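Local coordinates for 1-pyrroline-5-carboxylate dehydrogenase (Thermus thermophilus, PDB 1UZB), which probably catalyses the NAD-dependent oxidation of glutamate semialdehyde, the open form of 1-pyrroline-5-carboxylate, to glutamate in proline breakdown, at residues A[163-175]-A[504-516]. Sequence-based numbering, arbitrary orientation. Where two conformers were deposited one is given.
Sequences PGEDNESFYVPLG and RLFLEMKAVAERF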
loop_
_atom_site.group_PDB
_atom_site.type_symbol
_atom_site.label_atom_id
_atom_site.label_comp_id
_atom_site.label_asym_id
_atom_site.label_seq_id
_atom_site.Cartn_x
_atom_site.Cartn_y
_atom_site.Cartn_z
ATOM N N PRO A 163 -6.373 -10.579 -21.853
ATOM C CA PRO A 163 -5.987 -9.858 -23.069
ATOM C C PRO A 163 -7.148 -9.386 -23.945
ATOM O O PRO A 163 -8.089 -10.140 -24.197
ATOM C CB PRO A 163 -5.109 -10.871 -23.801
ATOM C CG PRO A 163 -4.479 -11.635 -22.689
ATOM C CD PRO A 163 -5.642 -11.855 -21.749
ATOM N N GLY A 164 -7.061 -8.135 -24.396
ATOM C CA GLY A 164 -8.063 -7.550 -25.277
ATOM C C GLY A 164 -9.457 -7.342 -24.718
ATOM O O GLY A 164 -10.403 -7.120 -25.480
ATOM N N GLU A 165 -9.579 -7.387 -23.398
ATOM C CA GLU A 165 -10.867 -7.233 -22.738
ATOM C C GLU A 165 -10.825 -6.382 -21.486
ATOM O O GLU A 165 -9.796 -6.280 -20.813
ATOM C CB GLU A 165 -11.399 -8.590 -22.281
ATOM C CG GLU A 165 -11.941 -9.517 -23.328
ATOM C CD GLU A 165 -12.535 -10.772 -22.702
ATOM O OE1 GLU A 165 -13.137 -11.571 -23.444
ATOM O OE2 GLU A 165 -12.395 -10.960 -21.468
ATOM N N ASP A 166 -11.967 -5.786 -21.176
ATOM C CA ASP A 166 -12.118 -5.045 -19.937
ATOM C C ASP A 166 -13.042 -5.952 -19.127
ATOM O O ASP A 166 -14.101 -6.360 -19.608
ATOM C CB ASP A 166 -12.792 -3.690 -20.162
ATOM C CG ASP A 166 -12.942 -2.898 -18.874
ATOM O OD1 ASP A 166 -14.082 -2.746 -18.380
ATOM O OD2 ASP A 166 -11.911 -2.429 -18.350
ATOM N N ASN A 167 -12.618 -6.307 -17.921
ATOM C CA ASN A 167 -13.422 -7.147 -17.044
ATOM C C ASN A 167 -13.636 -6.376 -15.768
ATOM O O ASN A 167 -12.702 -6.121 -15.009
ATOM C CB ASN A 167 -12.718 -8.479 -16.797
ATOM C CG ASN A 167 -12.885 -9.426 -17.963
ATOM O OD1 ASN A 167 -13.958 -9.995 -18.157
ATOM N ND2 ASN A 167 -11.838 -9.582 -18.765
ATOM N N GLU A 168 -14.885 -5.999 -15.548
ATOM C CA GLU A 168 -15.260 -5.188 -14.406
ATOM C C GLU A 168 -16.337 -5.836 -13.557
ATOM O O GLU A 168 -17.432 -6.113 -14.043
ATOM C CB GLU A 168 -15.759 -3.844 -14.932
ATOM C CG GLU A 168 -16.051 -2.790 -13.894
ATOM C CD GLU A 168 -16.596 -1.537 -14.537
ATOM O OE1 GLU A 168 -17.803 -1.512 -14.858
ATOM O OE2 GLU A 168 -15.811 -0.590 -14.749
ATOM N N SER A 169 -16.017 -6.092 -12.294
ATOM C CA SER A 169 -16.978 -6.667 -11.364
ATOM C C SER A 169 -17.293 -5.618 -10.304
ATOM O O SER A 169 -16.404 -4.895 -9.831
ATOM C CB SER A 169 -16.423 -7.940 -10.724
ATOM O OG SER A 169 -16.517 -9.021 -11.639
ATOM N N PHE A 170 -18.567 -5.523 -9.943
ATOM C CA PHE A 170 -19.000 -4.534 -8.971
ATOM C C PHE A 170 -20.232 -4.990 -8.210
ATOM O O PHE A 170 -20.949 -5.896 -8.639
ATOM C CB PHE A 170 -19.278 -3.192 -9.668
ATOM C CG PHE A 170 -20.227 -3.287 -10.835
ATOM C CD1 PHE A 170 -19.760 -3.564 -12.120
ATOM C CD2 PHE A 170 -21.587 -3.080 -10.652
ATOM C CE1 PHE A 170 -20.642 -3.629 -13.204
ATOM C CE2 PHE A 170 -22.471 -3.143 -11.727
ATOM C CZ PHE A 170 -21.997 -3.416 -13.004
ATOM N N TYR A 171 -20.471 -4.349 -7.074
ATOM C CA TYR A 171 -21.610 -4.677 -6.238
ATOM C C TYR A 171 -22.816 -3.796 -6.491
ATOM O O TYR A 171 -22.695 -2.630 -6.882
ATOM C CB TYR A 171 -21.234 -4.574 -4.759
ATOM C CG TYR A 171 -20.118 -5.497 -4.358
ATOM C CD1 TYR A 171 -18.852 -5.001 -4.051
ATOM C CD2 TYR A 171 -20.321 -6.874 -4.306
ATOM C CE1 TYR A 171 -17.812 -5.857 -3.703
ATOM C CE2 TYR A 171 -19.290 -7.739 -3.958
ATOM C CZ TYR A 171 -18.039 -7.223 -3.658
ATOM O OH TYR A 171 -17.015 -8.072 -3.312
ATOM N N VAL A 172 -23.986 -4.378 -6.268
ATOM C CA VAL A 172 -25.233 -3.656 -6.414
ATOM C C VAL A 172 -26.158 -4.100 -5.291
ATOM O O VAL A 172 -26.088 -5.241 -4.825
ATOM C CB VAL A 172 -25.866 -3.923 -7.791
ATOM C CG1 VAL A 172 -24.889 -3.493 -8.867
ATOM C CG2 VAL A 172 -26.209 -5.395 -7.955
ATOM N N PRO A 173 -27.006 -3.188 -4.803
ATOM C CA PRO A 173 -27.935 -3.527 -3.723
ATOM C C PRO A 173 -28.983 -4.531 -4.195
ATOM O O PRO A 173 -29.209 -4.690 -5.396
ATOM C CB PRO A 173 -28.521 -2.170 -3.335
ATOM C CG PRO A 173 -28.489 -1.412 -4.625
ATOM C CD PRO A 173 -27.145 -1.776 -5.200
ATOM N N LEU A 174 -29.618 -5.199 -3.239
ATOM C CA LEU A 174 -30.614 -6.228 -3.526
ATOM C C LEU A 174 -32.009 -5.724 -3.868
ATOM O O LEU A 174 -32.621 -6.197 -4.824
ATOM C CB LEU A 174 -30.714 -7.187 -2.339
ATOM C CG LEU A 174 -29.413 -7.841 -1.868
ATOM C CD1 LEU A 174 -29.658 -8.623 -0.585
ATOM C CD2 LEU A 174 -28.879 -8.744 -2.966
ATOM N N GLY A 175 -32.521 -4.788 -3.077
ATOM C CA GLY A 175 -33.852 -4.262 -3.324
ATOM C C GLY A 175 -34.503 -3.795 -2.039
ATOM O O GLY A 175 -33.843 -3.207 -1.185
ATOM N N ARG A 504 -21.707 -6.483 3.080
ATOM C CA ARG A 504 -21.631 -7.422 1.963
ATOM C C ARG A 504 -22.893 -8.285 1.885
ATOM O O ARG A 504 -23.275 -8.756 0.811
ATOM C CB ARG A 504 -20.407 -8.330 2.122
ATOM C CG ARG A 504 -20.242 -9.367 1.013
ATOM C CD ARG A 504 -19.953 -8.696 -0.313
ATOM N NE ARG A 504 -19.839 -9.644 -1.418
ATOM C CZ ARG A 504 -20.870 -10.212 -2.034
ATOM N NH1 ARG A 504 -20.652 -11.057 -3.031
ATOM N NH2 ARG A 504 -22.118 -9.935 -1.664
ATOM N N LEU A 505 -23.528 -8.493 3.036
ATOM C CA LEU A 505 -24.739 -9.299 3.120
ATOM C C LEU A 505 -25.913 -8.689 2.363
ATOM O O LEU A 505 -26.858 -9.390 1.990
ATOM C CB LEU A 505 -25.137 -9.473 4.585
ATOM C CG LEU A 505 -24.113 -10.144 5.500
ATOM C CD1 LEU A 505 -24.597 -10.054 6.935
ATOM C CD2 LEU A 505 -23.903 -11.587 5.082
ATOM N N PHE A 506 -25.850 -7.385 2.122
ATOM C CA PHE A 506 -26.936 -6.688 1.448
ATOM C C PHE A 506 -26.591 -6.268 0.024
ATOM O O PHE A 506 -27.195 -5.346 -0.534
ATOM C CB PHE A 506 -27.347 -5.479 2.293
ATOM C CG PHE A 506 -27.682 -5.850 3.711
ATOM C CD1 PHE A 506 -26.709 -5.822 4.706
ATOM C CD2 PHE A 506 -28.952 -6.310 4.036
ATOM C CE1 PHE A 506 -26.998 -6.249 6.001
ATOM C CE2 PHE A 506 -29.251 -6.738 5.325
ATOM C CZ PHE A 506 -28.271 -6.708 6.309
ATOM N N LEU A 507 -25.636 -6.979 -0.570
ATOM C CA LEU A 507 -25.175 -6.708 -1.925
ATOM C C LEU A 507 -25.032 -7.993 -2.730
ATOM O O LEU A 507 -24.843 -9.074 -2.169
ATOM C CB LEU A 507 -23.798 -6.039 -1.885
ATOM C CG LEU A 507 -23.685 -4.669 -1.222
ATOM C CD1 LEU A 507 -22.221 -4.348 -0.956
ATOM C CD2 LEU A 507 -24.319 -3.616 -2.120
ATOM N N GLU A 508 -25.136 -7.862 -4.047
ATOM C CA GLU A 508 -24.911 -8.982 -4.946
ATOM C C GLU A 508 -23.886 -8.464 -5.956
ATOM O O GLU A 508 -23.710 -7.248 -6.095
ATOM C CB GLU A 508 -26.214 -9.480 -5.600
ATOM C CG GLU A 508 -27.108 -8.467 -6.288
ATOM C CD GLU A 508 -28.460 -9.075 -6.653
ATOM O OE1 GLU A 508 -28.629 -10.302 -6.474
ATOM O OE2 GLU A 508 -29.353 -8.336 -7.119
ATOM N N MET A 509 -23.188 -9.368 -6.634
ATOM C CA MET A 509 -22.141 -8.970 -7.570
ATOM C C MET A 509 -22.455 -9.223 -9.034
ATOM O O MET A 509 -23.030 -10.251 -9.392
ATOM C CB MET A 509 -20.838 -9.695 -7.219
ATOM C CG MET A 509 -19.611 -9.158 -7.951
ATOM S SD MET A 509 -18.191 -10.289 -7.966
ATOM C CE MET A 509 -17.849 -10.461 -6.225
ATOM N N LYS A 510 -22.047 -8.275 -9.876
ATOM C CA LYS A 510 -22.225 -8.382 -11.318
ATOM C C LYS A 510 -20.839 -8.312 -11.966
ATOM O O LYS A 510 -19.984 -7.540 -11.530
ATOM C CB LYS A 510 -23.100 -7.236 -11.838
ATOM C CG LYS A 510 -23.454 -7.341 -13.319
ATOM C CD LYS A 510 -24.445 -6.260 -13.729
ATOM C CE LYS A 510 -24.881 -6.443 -15.171
ATOM N NZ LYS A 510 -25.859 -5.404 -15.585
ATOM N N ALA A 511 -20.617 -9.131 -12.990
ATOM C CA ALA A 511 -19.346 -9.151 -13.713
ATOM C C ALA A 511 -19.640 -8.828 -15.171
ATOM O O ALA A 511 -20.415 -9.530 -15.826
ATOM C CB ALA A 511 -18.690 -10.522 -13.599
ATOM N N VAL A 512 -19.027 -7.762 -15.675
ATOM C CA VAL A 512 -19.249 -7.333 -17.049
ATOM C C VAL A 512 -17.947 -7.299 -17.837
ATOM O O VAL A 512 -16.978 -6.652 -17.440
ATOM C CB VAL A 512 -19.895 -5.941 -17.077
ATOM C CG1 VAL A 512 -20.224 -5.542 -18.504
ATOM C CG2 VAL A 512 -21.155 -5.948 -16.220
ATOM N N ALA A 513 -17.940 -7.998 -18.963
ATOM C CA ALA A 513 -16.765 -8.076 -19.815
ATOM C C ALA A 513 -17.035 -7.478 -21.187
ATOM O O ALA A 513 -18.100 -7.702 -21.770
ATOM C CB ALA A 513 -16.347 -9.536 -19.978
ATOM N N GLU A 514 -16.088 -6.694 -21.692
ATOM C CA GLU A 514 -16.217 -6.145 -23.033
ATOM C C GLU A 514 -14.982 -6.527 -23.824
ATOM O O GLU A 514 -13.857 -6.220 -23.422
ATOM C CB GLU A 514 -16.349 -4.614 -23.068
ATOM C CG GLU A 514 -16.465 -4.132 -24.526
ATOM C CD GLU A 514 -16.621 -2.634 -24.711
ATOM O OE1 GLU A 514 -16.867 -1.911 -23.727
ATOM O OE2 GLU A 514 -16.505 -2.183 -25.875
ATOM N N ARG A 515 -15.192 -7.223 -24.935
ATOM C CA ARG A 515 -14.092 -7.600 -25.809
ATOM C C ARG A 515 -14.008 -6.476 -26.835
ATOM O O ARG A 515 -14.956 -6.239 -27.587
ATOM C CB ARG A 515 -14.379 -8.931 -26.502
ATOM C CG ARG A 515 -13.240 -9.396 -27.392
ATOM C CD ARG A 515 -13.437 -10.831 -27.831
ATOM N NE ARG A 515 -13.435 -11.747 -26.694
ATOM C CZ ARG A 515 -13.524 -13.068 -26.802
ATOM N NH1 ARG A 515 -13.516 -13.828 -25.716
ATOM N NH2 ARG A 515 -13.619 -13.629 -27.999
ATOM N N PHE A 516 -12.882 -5.777 -26.857
ATOM C CA PHE A 516 -12.710 -4.655 -27.774
ATOM C C PHE A 516 -12.446 -5.039 -29.223
ATOM O O PHE A 516 -12.817 -4.237 -30.107
ATOM C CB PHE A 516 -11.603 -3.735 -27.261
ATOM C CG PHE A 516 -11.883 -3.171 -25.903
ATOM C CD1 PHE A 516 -11.088 -3.516 -24.816
ATOM C CD2 PHE A 516 -12.964 -2.318 -25.703
ATOM C CE1 PHE A 516 -11.367 -3.020 -23.547
ATOM C CE2 PHE A 516 -13.251 -1.817 -24.439
ATOM C CZ PHE A 516 -12.450 -2.172 -23.359
ATOM O OXT PHE A 516 -11.863 -6.115 -29.457
HETATM O O HOH W 1 -9.991 -7.374 -28.175
HETATM O O HOH W 2 -16.343 -4.187 -18.768
HETATM O O HOH W 3 -29.706 -5.834 -7.673
HETATM O O HOH W 4 -31.777 -8.552 -6.008
#
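Glu165 and Arg515 face each other at a non-hydrogen-bonded pair of an antiparallel ribbon. In the modelled conformer of Arg515, one of two, NE and NH1 both donate side-on to Glu165 OE1 in a salt bridge, NH1 at 3.2 Å; OE1 lies only 2° out of the guanidinium plane, and carboxylate and guanidinium are nearly coplanar. The other oxygen, OE2, takes Asn167 ND2 at 3.1 Å, while Arg473 of a second subunit also bridges to OE1. A glutamine here would probably leave Arg515 and that Arg473 without their shared negative mate. On the face carrying Phe170, Lys510 and Val512, the Phe170 ring lies alongside the extended Lys510 chain, CZ 3.8 Å from CD, and its CE1 meets Val512 CG2. With CG set between backbone N and carbonyl carbon (chi1 53°), the rim of one ring face lies over Lys510 O, which accepts the Phe170 N-H. Further along, Tyr171 CE2 sits over one face of the Arg504 guanidinium, 3.2 Å from NE, the planes 56° apart. Asp501 OD2 of the second subunit hydrogen-bonds with Tyr171 OH and salt-bridges Arg504 NE. Groups meeting across these strands thus also tie the ribbon to its neighbour, consistent with the oligomerisation arm of aldehyde dehydrogenases.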